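Local structure of GCN5-related N-acetyltransferase (Anabaena variabilis, 2OZG) at residues 53-63 and 94-104; 164-172 and 204-215. The protein binds coenzyme A and belongs to the GCN5-related N-acetyltransferases, so it probably transfers acetyl groups to amines, possibly those of aminoglycosides. All coordinates share one frame; numbering follows the deposited sequence.

Going along the chain from the N terminus, contact 1 comes first: the hairpin 53-63 runs on into strand 58-72, the chain returns along strand 75-87, and helix 96-110 then lies against the hairpin, closing a loop whose intervening 30 residues are mostly strand. This is the coenzyme A-binding part of the first acetyltransferase region. Contact 2 opens only after that loop has closed, so the two follow in series. Here helix 165-177 packs on strands 202-206 and 211-222 of the second acetyltransferase region, across a connection of 31 residues, part helix and about half irregular. The centres of contacts 1 and 2 lie about 43 Å apart, on opposite sides of the chain's centre.

Contact 1: residues 53-63 and 94-104; sequences IYREQKVAGGL and DGAAIALIQHT. With COA (coenzyme A), chain C.
Ile53 points from its strand toward helix 96-104 with CG1 anti to the backbone N (chi1 -173°), and the extended chain sets CD1 against the first turn, 3.2 Å from Ala96 O and 4.0 Å from Ala99 CB. Farther along the helix, Leu63 and Leu100 lie alongside each other, pointing opposite ways, with Leu63 CD2 3.6 Å from Leu100 CG. The same methyl meets Thr104 tip to tip; Thr104 OG1 turns back to Leu100 O, which also accepts from Thr104 N. At the other end, extended Arg55 crosses Asp94 at about a right angle, and its NE gives an in-plane, nearly straight salt-bridge hydrogen bond to Asp94 OD2 (3.1 Å, 164°). Asp94 OD2 also salt-bridges Arg9, and a leucine in place of Arg55 would probably leave it that one arginine of the two. Beside this bridge, Gly95, Ala97 and Ile98 donate backbone N-H groups to the coenzyme A pyrophosphate, the GNAT phosphate-binding loop and helix start; Gly95 N lies 2.7 Å from COA O2A. Strand 10-14 adds Phe10 beside Ile53 and Ala96, strand 75-87 backs Leu63 with Ile82 and Val85, and helix 123-128 touches Ile98 and Ile101.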
# COMPACT_ATOMS: atom_id res chain seq x y z
N ILE A 53 -0.91 42.89 -0.62
CA ILE A 53 0.33 43.49 -0.12
C ILE A 53 1.30 43.68 -1.29
O ILE A 53 1.44 42.79 -2.14
CB ILE A 53 0.97 42.67 1.05
CG1 ILE A 53 2.15 43.41 1.65
CG2 ILE A 53 1.40 41.30 0.62
CD1 ILE A 53 2.79 42.65 2.76
N TYR A 54 1.91 44.86 -1.36
CA TYR A 54 2.87 45.17 -2.39
C TYR A 54 4.24 45.23 -1.80
O TYR A 54 4.39 45.61 -0.66
CB TYR A 54 2.63 46.56 -2.98
CG TYR A 54 1.45 46.69 -3.91
CD1 TYR A 54 0.16 46.90 -3.43
CD2 TYR A 54 1.63 46.64 -5.29
CE1 TYR A 54 -0.91 47.03 -4.31
CE2 TYR A 54 0.57 46.75 -6.16
CZ TYR A 54 -0.70 46.95 -5.68
OH TYR A 54 -1.74 47.06 -6.57
N ARG A 55 5.24 44.85 -2.59
CA ARG A 55 6.64 44.99 -2.21
C ARG A 55 7.19 45.85 -3.33
O ARG A 55 7.26 45.43 -4.50
CB ARG A 55 7.36 43.65 -2.16
CG ARG A 55 8.76 43.77 -1.56
CD ARG A 55 9.50 42.44 -1.62
NE ARG A 55 10.89 42.57 -1.17
CZ ARG A 55 11.88 43.09 -1.90
NH1 ARG A 55 11.66 43.57 -3.13
NH2 ARG A 55 13.10 43.17 -1.38
N GLU A 56 7.54 47.08 -2.98
CA GLU A 56 7.93 48.04 -3.96
C GLU A 56 6.68 48.21 -4.84
O GLU A 56 5.58 48.34 -4.31
CB GLU A 56 9.22 47.61 -4.69
CG GLU A 56 10.34 47.11 -3.72
CD GLU A 56 10.60 48.05 -2.50
OE1 GLU A 56 10.37 49.29 -2.61
OE2 GLU A 56 11.06 47.56 -1.43
N GLN A 57 6.79 48.20 -6.16
CA GLN A 57 5.61 48.41 -6.98
C GLN A 57 4.97 47.11 -7.46
O GLN A 57 4.10 47.14 -8.34
CB GLN A 57 5.97 49.24 -8.23
CG GLN A 57 6.97 50.40 -8.04
CD GLN A 57 6.51 51.43 -7.04
OE1 GLN A 57 6.32 51.15 -5.85
NE2 GLN A 57 6.37 52.67 -7.51
N LYS A 58 5.40 45.98 -6.92
CA LYS A 58 4.88 44.70 -7.38
C LYS A 58 3.92 44.05 -6.37
O LYS A 58 4.06 44.24 -5.17
CB LYS A 58 6.02 43.74 -7.76
CG LYS A 58 6.95 44.30 -8.88
CD LYS A 58 7.78 43.17 -9.55
CE LYS A 58 8.67 43.69 -10.70
N VAL A 59 2.93 43.31 -6.88
CA VAL A 59 1.94 42.67 -6.05
C VAL A 59 2.65 41.46 -5.48
O VAL A 59 3.11 40.59 -6.23
CB VAL A 59 0.71 42.24 -6.85
CG1 VAL A 59 -0.26 41.39 -5.98
CG2 VAL A 59 -0.00 43.47 -7.41
N ALA A 60 2.74 41.39 -4.17
CA ALA A 60 3.49 40.29 -3.54
C ALA A 60 2.62 39.17 -3.04
O ALA A 60 3.06 38.02 -2.88
CB ALA A 60 4.33 40.85 -2.37
N GLY A 61 1.37 39.50 -2.75
CA GLY A 61 0.48 38.52 -2.22
C GLY A 61 -0.77 39.16 -1.68
O GLY A 61 -1.03 40.35 -1.93
N GLY A 62 -1.53 38.37 -0.93
CA GLY A 62 -2.77 38.85 -0.40
C GLY A 62 -3.57 37.83 0.35
O GLY A 62 -3.13 36.73 0.62
N LEU A 63 -4.79 38.23 0.70
CA LEU A 63 -5.70 37.36 1.38
C LEU A 63 -7.13 37.89 1.21
O LEU A 63 -7.37 38.96 0.61
CB LEU A 63 -5.28 37.22 2.88
CG LEU A 63 -5.08 38.54 3.68
CD1 LEU A 63 -6.37 39.29 3.91
CD2 LEU A 63 -4.47 38.33 5.03
N ASP A 94 10.82 36.93 3.61
CA ASP A 94 11.20 38.33 3.72
C ASP A 94 10.23 39.13 4.60
O ASP A 94 10.24 40.32 4.57
CB ASP A 94 11.22 38.92 2.30
CG ASP A 94 12.12 40.15 2.18
OD1 ASP A 94 13.17 40.18 2.84
OD2 ASP A 94 11.77 41.07 1.40
N GLY A 95 9.39 38.48 5.38
CA GLY A 95 8.49 39.20 6.28
C GLY A 95 7.22 39.74 5.63
O GLY A 95 6.45 40.51 6.24
N ALA A 96 6.94 39.31 4.40
CA ALA A 96 5.76 39.83 3.70
C ALA A 96 4.48 39.28 4.33
O ALA A 96 3.53 40.01 4.49
CB ALA A 96 5.81 39.54 2.23
N ALA A 97 4.46 37.99 4.68
CA ALA A 97 3.24 37.42 5.28
C ALA A 97 2.90 38.00 6.65
O ALA A 97 1.73 38.25 6.94
CB ALA A 97 3.27 35.83 5.33
N ILE A 98 3.89 38.20 7.50
CA ILE A 98 3.59 38.74 8.81
C ILE A 98 3.18 40.21 8.63
O ILE A 98 2.24 40.67 9.25
CB ILE A 98 4.76 38.51 9.81
CG1 ILE A 98 4.39 39.00 11.19
CG2 ILE A 98 6.04 39.17 9.35
CD1 ILE A 98 3.19 38.31 11.79
N ALA A 99 3.82 40.93 7.72
CA ALA A 99 3.39 42.31 7.50
C ALA A 99 1.91 42.29 7.11
O ALA A 99 1.10 42.99 7.67
CB ALA A 99 4.24 42.99 6.43
N LEU A 100 1.56 41.44 6.15
CA LEU A 100 0.17 41.34 5.70
C LEU A 100 -0.81 41.07 6.86
O LEU A 100 -1.84 41.75 7.04
CB LEU A 100 0.06 40.21 4.64
CG LEU A 100 -1.32 39.88 4.07
CD1 LEU A 100 -2.04 41.07 3.41
CD2 LEU A 100 -1.16 38.75 3.09
N ILE A 101 -0.47 40.08 7.67
CA ILE A 101 -1.35 39.70 8.78
C ILE A 101 -1.52 40.79 9.84
O ILE A 101 -2.62 41.03 10.37
CB ILE A 101 -0.87 38.37 9.43
CG1 ILE A 101 -0.90 37.22 8.41
CG2 ILE A 101 -1.78 38.04 10.69
CD1 ILE A 101 -2.26 36.98 7.72
N GLN A 102 -0.46 41.49 10.12
CA GLN A 102 -0.51 42.58 11.06
C GLN A 102 -1.38 43.73 10.53
O GLN A 102 -2.20 44.25 11.25
CB GLN A 102 0.93 43.06 11.31
CG GLN A 102 1.78 42.01 12.04
CD GLN A 102 3.23 42.50 12.27
OE1 GLN A 102 3.80 43.22 11.43
NE2 GLN A 102 3.85 42.07 13.38
N HIS A 103 -1.19 44.12 9.28
CA HIS A 103 -2.05 45.13 8.66
C HIS A 103 -3.49 44.73 8.69
O HIS A 103 -4.33 45.54 8.99
CB HIS A 103 -1.63 45.44 7.20
CG HIS A 103 -0.48 46.39 7.10
ND1 HIS A 103 0.74 46.06 6.53
CD2 HIS A 103 -0.36 47.69 7.49
CE1 HIS A 103 1.55 47.10 6.56
NE2 HIS A 103 0.91 48.10 7.14
N THR A 104 -3.78 43.50 8.30
CA THR A 104 -5.11 42.94 8.34
C THR A 104 -5.73 43.00 9.73
O THR A 104 -6.87 43.41 9.88
CB THR A 104 -5.06 41.44 7.86
OG1 THR A 104 -4.54 41.41 6.53
CG2 THR A 104 -6.41 40.81 7.87
N1A COA C . 6.37 27.00 7.79
C2A COA C . 6.59 27.49 9.02
N3A COA C . 6.75 28.81 9.25
C4A COA C . 6.69 29.68 8.21
C5A COA C . 6.47 29.21 6.91
C6A COA C . 6.31 27.82 6.72
N6A COA C . 6.09 27.26 5.51
N7A COA C . 6.47 30.31 6.11
C8A COA C . 6.68 31.40 6.89
N9A COA C . 6.81 31.00 8.16
C1B COA C . 7.05 31.81 9.40
C2B COA C . 8.52 32.21 9.53
O2B COA C . 9.32 31.19 10.18
C3B COA C . 8.43 33.53 10.29
O3B COA C . 8.66 33.39 11.69
P3B COA C . 10.12 33.75 12.33
O7A COA C . 10.12 35.27 12.38
O8A COA C . 10.11 33.01 13.66
O9A COA C . 11.15 33.22 11.34
C4B COA C . 7.03 34.08 10.02
O4B COA C . 6.27 33.02 9.41
C5B COA C . 7.04 35.31 9.11
O5B COA C . 7.53 34.92 7.81
P1A COA C . 7.17 35.71 6.43
O1A COA C . 6.27 36.88 6.74
O2A COA C . 8.49 35.97 5.71
O3A COA C . 6.38 34.55 5.59
P2A COA C . 6.40 34.40 3.96
O4A COA C . 6.27 35.82 3.40
O5A COA C . 7.63 33.59 3.58
O6A COA C . 5.01 33.52 3.68
CBP COA C . 3.56 31.58 2.83
CCP COA C . 4.85 32.42 2.74
CDP COA C . 2.47 32.55 3.30
CEP COA C . 3.77 30.62 3.99
CAP COA C . 3.24 30.94 1.40
OAP COA C . 2.19 31.66 0.67
C9P COA C . 2.96 29.43 1.18
O9P COA C . 3.94 28.52 1.10
N8P COA C . 1.73 28.91 0.95
C7P COA C . 0.36 29.42 0.91
C6P COA C . -0.30 28.54 1.96
C5P COA C . -0.46 29.29 3.28
O5P COA C . 0.48 29.91 3.77
N4P COA C . -1.65 29.21 3.88
C3P COA C . -2.02 29.83 5.15
C2P COA C . -3.50 29.56 5.32
S1P COA C . -4.48 30.55 4.11

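Contact 2: residues 164-172 and 204-215; sequences NPIFHELYQ and YLIGDKDKPQGY
Helix 165-172 passes almost perpendicular to strand 211-215, at 82° with 8.6 Å between the axes, bringing Leu170 over Gly214 and Phe167 beside Tyr215. The aromatic pair is edge-to-face: Phe167 presents its CD1 edge to one face of Tyr215, with centroids 4.7 Å apart and planes at 63°. CD1 stands over the centre of the tyrosine ring, which is swung there by a chi1 of 70° that places CG between the backbone N and the carbonyl carbon. One face of Phe167 takes a CH-pi contact from Leu205 CD2, 4.2 Å from the ring centroid. One turn on from Phe167, Leu170 sets CB at the edge of the Tyr215 ring, 3.8 Å from Tyr215 CD2, while CD1 reaches Pro212 CB at 3.8 Å. Ile166 CG2 bridges Leu205 CD2 and Pro212 CG, each 3.9 Å away. Asn164 caps the helix, its OD1 accepting from Ile166 N. Tyr215 OH passes close to Tyr171 CB and is hydrogen-bonded to Asp233, satisfying the polar end of this buried ring. A classic beta bulge, Gln213 and Gly214 opposite Ile206, puts an extra residue into strand 211-222 where it pairs with strand 202-206. A helix thus lies across a hairpin of the second acetyltransferase region, away from the coenzyme A site of contact 1. Strand 227-236 borders strand 211-222, its Val235 touching Leu170 and Tyr215, whereas strand 156-158 flanks strand 202-206 and helix 239-250 packs against Ile206.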
# COMPACT_ATOMS: atom_id res chain seq x y z
N ASN A 164 -32.05 28.59 -0.54
CA ASN A 164 -33.22 28.03 0.11
C ASN A 164 -33.17 28.40 1.58
O ASN A 164 -32.27 27.94 2.29
CB ASN A 164 -33.28 26.53 -0.07
CG ASN A 164 -34.56 25.92 0.45
OD1 ASN A 164 -35.29 26.54 1.22
ND2 ASN A 164 -34.86 24.70 0.02
N PRO A 165 -34.15 29.20 2.05
CA PRO A 165 -34.01 29.68 3.41
C PRO A 165 -34.19 28.60 4.45
O PRO A 165 -33.82 28.81 5.59
CB PRO A 165 -35.14 30.73 3.53
CG PRO A 165 -35.65 30.93 2.16
CD PRO A 165 -35.40 29.67 1.44
N ILE A 166 -34.76 27.47 4.08
CA ILE A 166 -34.98 26.46 5.07
C ILE A 166 -33.63 26.05 5.67
O ILE A 166 -33.52 25.88 6.86
CB ILE A 166 -35.71 25.23 4.52
CG1 ILE A 166 -37.08 25.60 3.97
CG2 ILE A 166 -35.91 24.23 5.63
CD1 ILE A 166 -37.96 26.37 4.96
N PHE A 167 -32.62 25.92 4.81
CA PHE A 167 -31.27 25.54 5.22
C PHE A 167 -30.67 26.56 6.15
O PHE A 167 -30.08 26.17 7.17
CB PHE A 167 -30.36 25.32 4.00
CG PHE A 167 -30.66 24.05 3.26
CD1 PHE A 167 -30.05 22.85 3.63
CD2 PHE A 167 -31.57 24.03 2.21
CE1 PHE A 167 -30.32 21.70 2.96
CE2 PHE A 167 -31.84 22.85 1.55
CZ PHE A 167 -31.24 21.69 1.93
N HIS A 168 -30.74 27.83 5.79
CA HIS A 168 -30.22 28.88 6.70
C HIS A 168 -30.88 28.80 8.05
O HIS A 168 -30.22 28.92 9.03
CB HIS A 168 -30.43 30.33 6.16
CG HIS A 168 -30.17 31.41 7.20
ND1 HIS A 168 -28.89 31.78 7.61
CD2 HIS A 168 -31.02 32.17 7.94
CE1 HIS A 168 -28.98 32.72 8.54
NE2 HIS A 168 -30.26 32.97 8.77
N GLU A 169 -32.18 28.54 8.08
CA GLU A 169 -32.92 28.56 9.33
C GLU A 169 -32.64 27.38 10.25
O GLU A 169 -32.64 27.52 11.47
CB GLU A 169 -34.40 28.73 9.03
CG GLU A 169 -34.68 30.06 8.30
CD GLU A 169 -36.08 30.13 7.75
OE1 GLU A 169 -36.84 29.15 7.91
OE2 GLU A 169 -36.43 31.18 7.16
N LEU A 170 -32.42 26.20 9.68
CA LEU A 170 -32.00 25.04 10.44
C LEU A 170 -30.54 25.21 10.85
O LEU A 170 -30.17 24.84 11.96
CB LEU A 170 -32.18 23.76 9.62
CG LEU A 170 -33.64 23.30 9.39
CD1 LEU A 170 -33.76 22.24 8.31
CD2 LEU A 170 -34.27 22.82 10.68
N TYR A 171 -29.70 25.69 9.95
CA TYR A 171 -28.29 25.92 10.27
C TYR A 171 -28.11 26.84 11.45
O TYR A 171 -27.39 26.53 12.39
CB TYR A 171 -27.52 26.45 9.07
CG TYR A 171 -26.08 26.69 9.46
CD1 TYR A 171 -25.16 25.67 9.52
CD2 TYR A 171 -25.68 27.94 9.86
CE1 TYR A 171 -23.86 25.89 9.96
CE2 TYR A 171 -24.39 28.18 10.27
CZ TYR A 171 -23.50 27.17 10.32
OH TYR A 171 -22.23 27.47 10.76
N GLN A 172 -28.74 28.00 11.39
CA GLN A 172 -28.60 28.96 12.48
C GLN A 172 -29.11 28.43 13.83
O GLN A 172 -28.69 28.93 14.86
CB GLN A 172 -29.21 30.32 12.11
CG GLN A 172 -28.63 31.50 12.96
CD GLN A 172 -28.68 32.85 12.25
OE1 GLN A 172 -29.66 33.18 11.56
NE2 GLN A 172 -27.62 33.65 12.42
N TYR A 204 -31.01 17.09 1.12
CA TYR A 204 -32.26 16.55 1.61
C TYR A 204 -32.59 17.25 2.91
O TYR A 204 -31.68 17.56 3.67
CB TYR A 204 -32.05 15.04 1.94
CG TYR A 204 -32.00 14.16 0.72
CD1 TYR A 204 -30.87 14.10 -0.08
CD2 TYR A 204 -33.08 13.35 0.38
CE1 TYR A 204 -30.83 13.32 -1.17
CE2 TYR A 204 -33.06 12.55 -0.75
CZ TYR A 204 -31.94 12.56 -1.53
OH TYR A 204 -31.91 11.73 -2.61
N LEU A 205 -33.86 17.44 3.15
CA LEU A 205 -34.39 17.90 4.44
C LEU A 205 -34.82 16.63 5.15
O LEU A 205 -35.31 15.68 4.52
CB LEU A 205 -35.62 18.78 4.30
CG LEU A 205 -35.43 20.13 3.61
CD1 LEU A 205 -36.78 20.92 3.51
CD2 LEU A 205 -34.30 21.01 4.23
N ILE A 206 -34.62 16.63 6.47
CA ILE A 206 -35.06 15.56 7.35
C ILE A 206 -36.24 16.10 8.13
O ILE A 206 -36.12 17.12 8.81
CB ILE A 206 -33.97 15.18 8.39
CG1 ILE A 206 -32.72 14.73 7.67
CG2 ILE A 206 -34.47 14.03 9.27
CD1 ILE A 206 -31.49 14.61 8.52
N GLY A 207 -37.37 15.43 8.03
CA GLY A 207 -38.55 15.78 8.78
C GLY A 207 -39.82 15.58 8.03
O GLY A 207 -39.81 15.32 6.80
N ASP A 208 -40.94 15.61 8.77
CA ASP A 208 -42.25 15.56 8.13
C ASP A 208 -42.35 16.87 7.36
O ASP A 208 -41.57 17.82 7.61
CB ASP A 208 -43.42 15.40 9.11
CG ASP A 208 -43.42 14.07 9.83
OD1 ASP A 208 -43.20 13.03 9.19
OD2 ASP A 208 -43.65 14.08 11.06
N LYS A 209 -43.29 16.89 6.41
CA LYS A 209 -43.54 18.04 5.54
C LYS A 209 -43.79 19.27 6.37
O LYS A 209 -44.60 19.23 7.31
CB LYS A 209 -44.77 17.79 4.62
N ASP A 210 -43.08 20.35 6.04
CA ASP A 210 -43.27 21.65 6.71
C ASP A 210 -42.88 21.65 8.20
O ASP A 210 -43.22 22.58 8.92
CB ASP A 210 -44.73 22.14 6.58
CG ASP A 210 -45.28 22.06 5.14
OD1 ASP A 210 -44.52 22.33 4.17
OD2 ASP A 210 -46.50 21.75 5.01
N LYS A 211 -42.21 20.59 8.65
CA LYS A 211 -41.72 20.51 10.04
C LYS A 211 -40.29 19.98 9.98
O LYS A 211 -39.96 18.94 10.57
CB LYS A 211 -42.63 19.62 10.88
N PRO A 212 -39.41 20.69 9.26
CA PRO A 212 -38.06 20.20 9.12
C PRO A 212 -37.32 20.14 10.43
O PRO A 212 -37.41 21.09 11.21
CB PRO A 212 -37.41 21.20 8.16
CG PRO A 212 -38.29 22.32 8.04
CD PRO A 212 -39.63 21.96 8.55
N GLN A 213 -36.56 19.06 10.64
CA GLN A 213 -35.79 18.86 11.83
C GLN A 213 -34.29 18.71 11.57
O GLN A 213 -33.51 18.60 12.49
CB GLN A 213 -36.33 17.67 12.58
CG GLN A 213 -37.77 17.90 13.07
CD GLN A 213 -38.24 16.86 14.05
OE1 GLN A 213 -37.56 16.58 15.04
NE2 GLN A 213 -39.43 16.29 13.79
N GLY A 214 -33.89 18.77 10.32
CA GLY A 214 -32.50 18.65 9.99
C GLY A 214 -32.33 18.53 8.51
O GLY A 214 -33.31 18.58 7.76
N TYR A 215 -31.08 18.36 8.08
CA TYR A 215 -30.80 18.24 6.67
C TYR A 215 -29.45 17.56 6.43
O TYR A 215 -28.65 17.35 7.38
CB TYR A 215 -30.93 19.63 5.99
CG TYR A 215 -29.84 20.65 6.33
CD1 TYR A 215 -28.57 20.52 5.82
CD2 TYR A 215 -30.11 21.79 7.08
CE1 TYR A 215 -27.54 21.45 6.14
CE2 TYR A 215 -29.13 22.74 7.34
CZ TYR A 215 -27.85 22.57 6.88
OH TYR A 215 -26.91 23.56 7.14